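Local coordinates for protein L-ribulose 3-epimerase (Mesorhizobium loti, PDB 3VYL) that binds a manganese ion and epimerises ketoses at C3, probably interconverting L-ribulose and L-xylulose with high efficiency and accepting other ketoses less readily, at residues Glu241-Glu246 against Glu250-Lys255; Glu21-Asn26 against Asp33-Ser38; Val61-Gly66 against Ile92-Asp97. All blocks are in the same frame, centred on the assembly; numbering follows the deposited sequence.

How the contacts relate
From the N terminus, contact 2 comes first: helix 17-30 ends, the chain reverses, and strand 34-37 packs back on residues 21-26, closing a short loop. Contact 3 follows, a wider closure in which strand 60-66 meets helix 78-98 across 25 intervening residues. Contact 1 is last, with three residues between 241-246, the segment after strand 238-240, and helix 250-255. The three run in series, without nesting or crossing. Contacts 2 and 3 are joined through the barrel sheet, where strands 34-37 and 60-66 are neighbours; the centres of the two contacts lie about 14 Å apart. Contact 1 does not touch either one; it lies where the barrel's last strand leads to the manganese site.

Contact 1: residues Glu241-Glu246 against Glu250-Lys255. With MN (manganese (II) ion), chain I.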
# COMPACT_ATOMS: atom_id res chain seq x y z
N GLU A 241 -4.57 14.78 -15.80
CA GLU A 241 -5.75 15.63 -15.57
C GLU A 241 -5.64 16.27 -14.17
O GLU A 241 -5.44 15.58 -13.17
CB GLU A 241 -7.03 14.78 -15.69
CG GLU A 241 -8.32 15.53 -15.98
CD GLU A 241 -9.57 14.63 -15.97
OE1 GLU A 241 -10.67 15.14 -16.28
OE2 GLU A 241 -9.48 13.43 -15.67
N SER A 242 -5.60 17.59 -14.11
CA SER A 242 -5.61 18.34 -12.86
C SER A 242 -6.15 19.72 -13.13
O SER A 242 -5.77 20.33 -14.08
CB SER A 242 -4.20 18.42 -12.33
OG SER A 242 -4.14 18.98 -11.07
N PHE A 243 -7.01 20.26 -12.30
CA PHE A 243 -7.59 21.56 -12.61
C PHE A 243 -7.40 22.60 -11.50
O PHE A 243 -7.17 22.24 -10.32
CB PHE A 243 -9.07 21.42 -13.01
CG PHE A 243 -9.30 20.48 -14.19
CD1 PHE A 243 -8.62 20.67 -15.41
CD2 PHE A 243 -10.20 19.43 -14.09
CE1 PHE A 243 -8.84 19.81 -16.48
CE2 PHE A 243 -10.43 18.58 -15.16
CZ PHE A 243 -9.75 18.77 -16.36
N SER A 244 -7.48 23.87 -11.89
CA SER A 244 -7.37 25.02 -10.99
C SER A 244 -8.52 25.99 -11.21
O SER A 244 -8.80 26.39 -12.35
CB SER A 244 -6.05 25.76 -11.21
OG SER A 244 -6.12 27.12 -10.79
N SER A 245 -9.15 26.37 -10.10
CA SER A 245 -10.20 27.40 -10.05
C SER A 245 -9.80 28.64 -10.85
O SER A 245 -10.62 29.23 -11.55
CB SER A 245 -10.46 27.80 -8.59
OG SER A 245 -11.74 28.34 -8.39
N GLU A 246 -8.54 28.99 -10.75
CA GLU A 246 -7.96 30.12 -11.43
C GLU A 246 -8.00 30.01 -12.92
O GLU A 246 -8.09 31.00 -13.60
CB GLU A 246 -6.54 30.29 -10.97
CG GLU A 246 -6.41 30.64 -9.50
CD GLU A 246 -7.22 31.83 -9.10
OE1 GLU A 246 -7.06 32.33 -7.99
OE2 GLU A 246 -8.04 32.27 -9.91
N GLU A 250 -16.10 28.96 -14.96
CA GLU A 250 -16.97 28.75 -13.81
C GLU A 250 -17.92 27.56 -13.89
O GLU A 250 -18.33 27.05 -12.85
CB GLU A 250 -17.75 30.02 -13.49
CG GLU A 250 -17.02 30.95 -12.54
CD GLU A 250 -17.69 32.31 -12.43
OE1 GLU A 250 -17.83 33.00 -13.46
OE2 GLU A 250 -18.08 32.68 -11.29
N ASN A 251 -18.27 27.12 -15.09
CA ASN A 251 -19.12 25.93 -15.26
C ASN A 251 -18.46 24.66 -14.71
O ASN A 251 -19.08 23.87 -13.99
CB ASN A 251 -19.50 25.75 -16.74
CG ASN A 251 -20.32 24.49 -17.00
OD1 ASN A 251 -21.49 24.39 -16.60
ND2 ASN A 251 -19.72 23.52 -17.70
N LEU A 252 -17.18 24.47 -15.06
CA LEU A 252 -16.45 23.27 -14.67
C LEU A 252 -15.99 23.29 -13.21
O LEU A 252 -16.09 22.28 -12.51
CB LEU A 252 -15.26 23.05 -15.61
CG LEU A 252 -14.59 21.68 -15.56
CD1 LEU A 252 -15.50 20.62 -16.18
CD2 LEU A 252 -13.26 21.75 -16.28
N SER A 253 -15.48 24.44 -12.78
CA SER A 253 -15.14 24.68 -11.38
C SER A 253 -16.29 24.31 -10.47
O SER A 253 -16.08 23.70 -9.42
CB SER A 253 -14.76 26.14 -11.14
OG SER A 253 -13.35 26.31 -11.09
N LYS A 254 -17.50 24.66 -10.88
CA LYS A 254 -18.68 24.39 -10.07
C LYS A 254 -19.17 22.93 -10.14
O LYS A 254 -19.53 22.35 -9.11
CB LYS A 254 -19.80 25.39 -10.38
CG LYS A 254 -19.46 26.83 -9.99
CD LYS A 254 -20.64 27.77 -10.25
CE LYS A 254 -20.20 29.17 -10.66
NZ LYS A 254 -19.29 29.86 -9.70
N LYS A 255 -19.17 22.34 -11.34
CA LYS A 255 -19.59 20.94 -11.49
C LYS A 255 -18.61 19.94 -10.87
O LYS A 255 -19.01 18.87 -10.40
CB LYS A 255 -19.80 20.58 -12.96
CG LYS A 255 -21.22 20.68 -13.45
CD LYS A 255 -21.29 20.32 -14.93
CE LYS A 255 -22.65 20.63 -15.53
NZ LYS A 255 -22.77 20.20 -16.95
MN MN I . -11.51 12.48 -16.49
O HOH W 1 -13.11 14.14 -15.95
O HOH W 2 -13.09 28.77 -12.13
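Ser245 and Ser253 bring the two backbones nearest, with their CA atoms 5.8 Å apart, where the segment 241-246, following the last TIM-barrel strand (238-240), runs past the short helix 250-255. Ser253 OG packs on Ser245 CA at 3.5 Å, but the hydroxyls do not bond each other. Instead a water bridges the segments, donating to Ser245 O at 2.6 Å and accepting from Ser253 OG at 2.7 Å. Ser245 N hydrogen-bonds to Asn261 OD1, beyond the helix in sequence. Leu252 rests its CD2 methyl over one face of the Phe243 ring, with Phe243 CE2 4.4 Å from Leu252 CD2. The same ring meets His7 edge-to-face.

Two residues before Phe243, Glu241 turns to the manganese site. Its CG lies anti to the backbone N (chi1 -159°) and the chain stays extended, which carries OE2 to the manganese at 2.4 Å. OE1 sits further from the ion, at 2.8 Å, and takes a hydrogen from a metal-bound water 2.7 Å away. Glu147, Asp180 and His206 complete the protein ligands. The segment that carries a metal ligand is thus fastened to its helix by apolar packing, a serine-serine contact and one water, without direct hydrogen bonds.

Contact 2: residues Glu21-Asn26 against Asp33-Ser38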
# COMPACT_ATOMS: atom_id res chain seq x y z
N GLU A 21 -2.43 28.51 -28.84
CA GLU A 21 -1.04 28.44 -29.24
C GLU A 21 -0.18 28.14 -28.02
O GLU A 21 0.67 27.24 -28.04
CB GLU A 21 -0.64 29.80 -29.79
CG GLU A 21 -0.17 29.79 -31.23
CD GLU A 21 1.08 30.62 -31.41
OE1 GLU A 21 1.05 31.59 -32.21
OE2 GLU A 21 2.10 30.30 -30.76
N ARG A 22 -0.38 28.92 -26.95
CA ARG A 22 0.33 28.72 -25.69
C ARG A 22 0.13 27.32 -25.11
O ARG A 22 1.10 26.66 -24.72
CB ARG A 22 -0.10 29.79 -24.68
CG ARG A 22 0.90 30.92 -24.55
CD ARG A 22 1.72 30.79 -23.28
NE ARG A 22 3.14 31.01 -23.53
CZ ARG A 22 4.07 31.13 -22.58
NH1 ARG A 22 3.74 31.08 -21.29
NH2 ARG A 22 5.33 31.32 -22.92
N THR A 23 -1.12 26.86 -25.07
CA THR A 23 -1.45 25.53 -24.60
C THR A 23 -0.53 24.49 -25.26
O THR A 23 0.14 23.71 -24.58
CB THR A 23 -2.94 25.23 -24.84
OG1 THR A 23 -3.72 26.16 -24.09
CG2 THR A 23 -3.32 23.85 -24.38
N LEU A 24 -0.47 24.54 -26.58
CA LEU A 24 0.38 23.65 -27.38
C LEU A 24 1.87 23.74 -27.05
O LEU A 24 2.51 22.73 -26.82
CB LEU A 24 0.14 23.93 -28.87
CG LEU A 24 -1.01 23.19 -29.59
CD1 LEU A 24 -2.14 22.76 -28.67
CD2 LEU A 24 -1.53 24.01 -30.76
N ALA A 25 2.42 24.95 -27.00
CA ALA A 25 3.85 25.11 -26.71
C ALA A 25 4.20 24.66 -25.29
O ALA A 25 5.30 24.15 -25.04
CB ALA A 25 4.29 26.55 -26.94
N ASN A 26 3.26 24.87 -24.37
CA ASN A 26 3.43 24.42 -22.99
C ASN A 26 3.41 22.90 -22.92
O ASN A 26 4.29 22.31 -22.30
CB ASN A 26 2.39 25.06 -22.07
CG ASN A 26 2.69 26.52 -21.78
OD1 ASN A 26 3.43 27.17 -22.52
ND2 ASN A 26 2.12 27.05 -20.71
N ASP A 33 2.95 14.44 -25.52
CA ASP A 33 2.78 14.40 -26.97
C ASP A 33 1.35 14.12 -27.43
O ASP A 33 1.12 13.66 -28.56
CB ASP A 33 3.82 13.48 -27.64
CG ASP A 33 4.00 12.17 -26.90
OD1 ASP A 33 2.98 11.48 -26.66
OD2 ASP A 33 5.16 11.84 -26.57
N LEU A 34 0.40 14.41 -26.56
CA LEU A 34 -0.99 14.57 -26.97
C LEU A 34 -1.58 15.78 -26.25
O LEU A 34 -1.04 16.22 -25.22
CB LEU A 34 -1.78 13.30 -26.69
CG LEU A 34 -3.25 13.26 -27.13
CD1 LEU A 34 -3.57 11.90 -27.75
CD2 LEU A 34 -4.17 13.54 -25.95
N ILE A 35 -2.65 16.34 -26.82
CA ILE A 35 -3.43 17.39 -26.17
C ILE A 35 -4.90 17.02 -26.19
O ILE A 35 -5.42 16.56 -27.21
CB ILE A 35 -3.18 18.81 -26.77
CG1 ILE A 35 -3.81 19.92 -25.91
CG2 ILE A 35 -3.68 18.92 -28.21
CD1 ILE A 35 -3.16 20.13 -24.56
N GLU A 36 -5.56 17.19 -25.06
CA GLU A 36 -6.99 16.97 -24.96
C GLU A 36 -7.70 18.32 -24.82
O GLU A 36 -7.40 19.12 -23.93
CB GLU A 36 -7.29 16.07 -23.76
CG GLU A 36 -8.75 15.68 -23.55
CD GLU A 36 -8.90 14.65 -22.45
OE1 GLU A 36 -7.86 14.07 -22.08
OE2 GLU A 36 -10.03 14.42 -21.96
N PHE A 37 -8.67 18.55 -25.68
CA PHE A 37 -9.44 19.76 -25.67
C PHE A 37 -10.82 19.40 -25.26
O PHE A 37 -11.29 18.40 -25.67
CB PHE A 37 -9.45 20.37 -27.06
CG PHE A 37 -8.18 21.08 -27.43
CD1 PHE A 37 -7.75 22.14 -26.71
CD2 PHE A 37 -7.46 20.68 -28.49
CE1 PHE A 37 -6.60 22.78 -27.03
CE2 PHE A 37 -6.32 21.32 -28.84
CZ PHE A 37 -5.89 22.37 -28.10
N SER A 38 -11.41 20.15 -24.35
CA SER A 38 -12.80 19.99 -23.92
C SER A 38 -13.97 20.34 -24.81
O SER A 38 -14.96 19.67 -24.80
CB SER A 38 -13.05 20.83 -22.71
OG SER A 38 -14.18 21.67 -22.96
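Ile35, on strand 34-37, directs its CB at helix 17-30 and then divides the work between its two branches. CG2, the short branch, reaches Leu24 CD1 at 4.2 Å. The longer branch leaves with CG1 anti to the backbone N (chi1 -170°); CG1 first lies over one face of the Phe37 ring, 3.9 Å above its plane and offset toward the rim, and so ties together two residues of the same strand. From there CD1 continues to Thr23 CG2, 3.7 Å away, the side chains of Ile35 and Thr23 crossing at about a right angle.

This is the helix-to-strand half of a beta-alpha-beta unit (strand 4-7, helix 17-30, strand 34-37), the repeating element of the TIM barrel. The axes of 21-26 and 34-37 run closer to antiparallel than to parallel, at 145°, and approach to 9.5 Å.

Phe37 completes the strand's outward surface. Its CB does not point straight at the helix, but with CG beside the backbone N (chi1 -77°) the far end of the ring comes back to it, and Leu24 CD1 meets the ring edge 3.8 Å from Phe37 CZ. Thr23 keeps its methyl for the strand, while its OG1 hydrogen-bonds to Glu19 O one turn back in the helix. Helix 47-57 closes over the same apolar group, with Leu50 and Leu57 against Leu24, and Ile54 against Phe37. Between Ile35 and Phe37 the chain turns Glu36 the other way, where its carboxylate hydrogen-bonds to Ser64, Tyr204 and His206, the last of these a manganese ligand.

Contact 3: residues Val61-Gly66 against Ile92-Asp97; sequences VAISIG and IALTRD
Ile63 and Thr95 carry most of this contact between strand 60-66 and helix 78-98, with Leu94 adding a smaller share, and Ile63 and Thr95 also make the nearest approach of the backbones, their CA atoms being 6.1 Å apart. The contact joins the first strand and the helix of the beta-alpha-beta unit 60-66, 78-98, 102-104 of the TIM barrel. The two side chains slide past each other in opposite directions. Ile63 lays its CB and CG1 along the hydroxyl of Thr95, with CG1 3.3 Å and CB 3.5 Å from Thr95 OG1. The hydroxyl finds its hydrogen bond within the helix: OG1 sits beside the backbone N of its own residue (chi1 -56°) and bonds to Thr91 O, one turn earlier. A polar atom is thereby accommodated in a buried apolar interface.

The other branch of Ile63 serves Leu94. CG2 is anti to the backbone N of Ile63 and meets Leu94 CD2 at 4.3 Å, a plain methyl-to-methyl touch. Between 61-66 and 92-97 the packing centres on Ile63; further along the strand Ile65 adds contacts to Ile87 and Thr91 of the same helix.

Ile63 packs further against Thr91 and Leu98 of this helix and against Phe37 of strand 34-37. Strand 60-66 is hydrogen-bonded along its backbone to strand 34-37 through Ala62 and Ser64, and through Ile63 to Lys102 and Ala104 of the next barrel strand. From helix 78-98, Ile92 meets Val133, Thr136 and Ala137 of helix 120-139, so the helix rests on the barrel wall with one side and on the adjacent helix of the outer layer with another.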
# COMPACT_ATOMS: atom_id res chain seq x y z
N VAL A 61 -4.36 14.46 -30.75
CA VAL A 61 -5.44 15.22 -30.15
C VAL A 61 -6.64 14.33 -29.81
O VAL A 61 -7.00 13.43 -30.56
CB VAL A 61 -5.83 16.47 -31.01
CG1 VAL A 61 -6.31 16.06 -32.41
CG2 VAL A 61 -6.86 17.35 -30.31
N ALA A 62 -7.22 14.56 -28.64
CA ALA A 62 -8.48 13.93 -28.29
C ALA A 62 -9.44 15.03 -27.85
O ALA A 62 -9.02 16.08 -27.37
CB ALA A 62 -8.28 12.92 -27.17
N ILE A 63 -10.73 14.80 -28.03
CA ILE A 63 -11.72 15.72 -27.50
C ILE A 63 -12.60 15.02 -26.46
O ILE A 63 -13.14 13.92 -26.70
CB ILE A 63 -12.59 16.36 -28.61
CG1 ILE A 63 -11.73 16.90 -29.77
CG2 ILE A 63 -13.48 17.45 -28.02
CD1 ILE A 63 -10.93 18.15 -29.47
N SER A 64 -12.74 15.66 -25.30
CA SER A 64 -13.61 15.18 -24.25
C SER A 64 -14.60 16.26 -23.93
O SER A 64 -14.25 17.44 -23.90
CB SER A 64 -12.80 14.87 -22.99
OG SER A 64 -12.27 16.06 -22.43
N ILE A 65 -15.84 15.87 -23.66
CA ILE A 65 -16.86 16.80 -23.19
C ILE A 65 -17.66 16.13 -22.08
O ILE A 65 -17.48 14.93 -21.80
CB ILE A 65 -17.83 17.22 -24.32
CG1 ILE A 65 -18.62 16.01 -24.84
CG2 ILE A 65 -17.09 17.90 -25.46
CD1 ILE A 65 -19.89 16.37 -25.57
N GLY A 66 -18.53 16.91 -21.44
CA GLY A 66 -19.53 16.37 -20.53
C GLY A 66 -20.86 16.93 -20.97
O GLY A 66 -21.03 18.15 -21.00
N ILE A 92 -17.93 15.08 -32.80
CA ILE A 92 -17.29 14.11 -33.69
C ILE A 92 -16.61 14.84 -34.86
O ILE A 92 -15.40 14.71 -35.06
CB ILE A 92 -18.30 13.06 -34.19
CG1 ILE A 92 -18.74 12.17 -33.02
CG2 ILE A 92 -17.69 12.24 -35.31
CD1 ILE A 92 -19.85 11.20 -33.36
N ALA A 93 -17.40 15.63 -35.60
CA ALA A 93 -16.88 16.41 -36.72
C ALA A 93 -15.72 17.32 -36.30
O ALA A 93 -14.76 17.51 -37.06
CB ALA A 93 -17.99 17.21 -37.38
N LEU A 94 -15.80 17.88 -35.09
CA LEU A 94 -14.66 18.62 -34.56
C LEU A 94 -13.40 17.75 -34.44
O LEU A 94 -12.34 18.13 -34.93
CB LEU A 94 -15.01 19.28 -33.22
CG LEU A 94 -13.90 20.09 -32.55
CD1 LEU A 94 -13.65 21.40 -33.29
CD2 LEU A 94 -14.23 20.37 -31.09
N THR A 95 -13.53 16.58 -33.80
CA THR A 95 -12.41 15.65 -33.60
C THR A 95 -11.80 15.27 -34.95
O THR A 95 -10.59 15.43 -35.18
CB THR A 95 -12.86 14.37 -32.85
OG1 THR A 95 -13.46 14.73 -31.60
CG2 THR A 95 -11.68 13.43 -32.59
N ARG A 96 -12.67 14.77 -35.84
CA ARG A 96 -12.31 14.39 -37.20
C ARG A 96 -11.52 15.49 -37.92
O ARG A 96 -10.44 15.22 -38.45
CB ARG A 96 -13.56 14.02 -38.00
CG ARG A 96 -13.32 13.58 -39.43
CD ARG A 96 -14.54 13.86 -40.28
NE ARG A 96 -14.82 15.30 -40.32
CZ ARG A 96 -16.04 15.83 -40.39
NH1 ARG A 96 -17.12 15.06 -40.44
NH2 ARG A 96 -16.16 17.16 -40.41
N ASP A 97 -12.03 16.71 -37.91
CA ASP A 97 -11.40 17.81 -38.64
C ASP A 97 -10.10 18.25 -38.00
O ASP A 97 -9.24 18.85 -38.66
CB ASP A 97 -12.35 19.00 -38.80
CG ASP A 97 -13.47 18.72 -39.80
OD1 ASP A 97 -14.42 19.53 -39.88
OD2 ASP A 97 -13.41 17.69 -40.51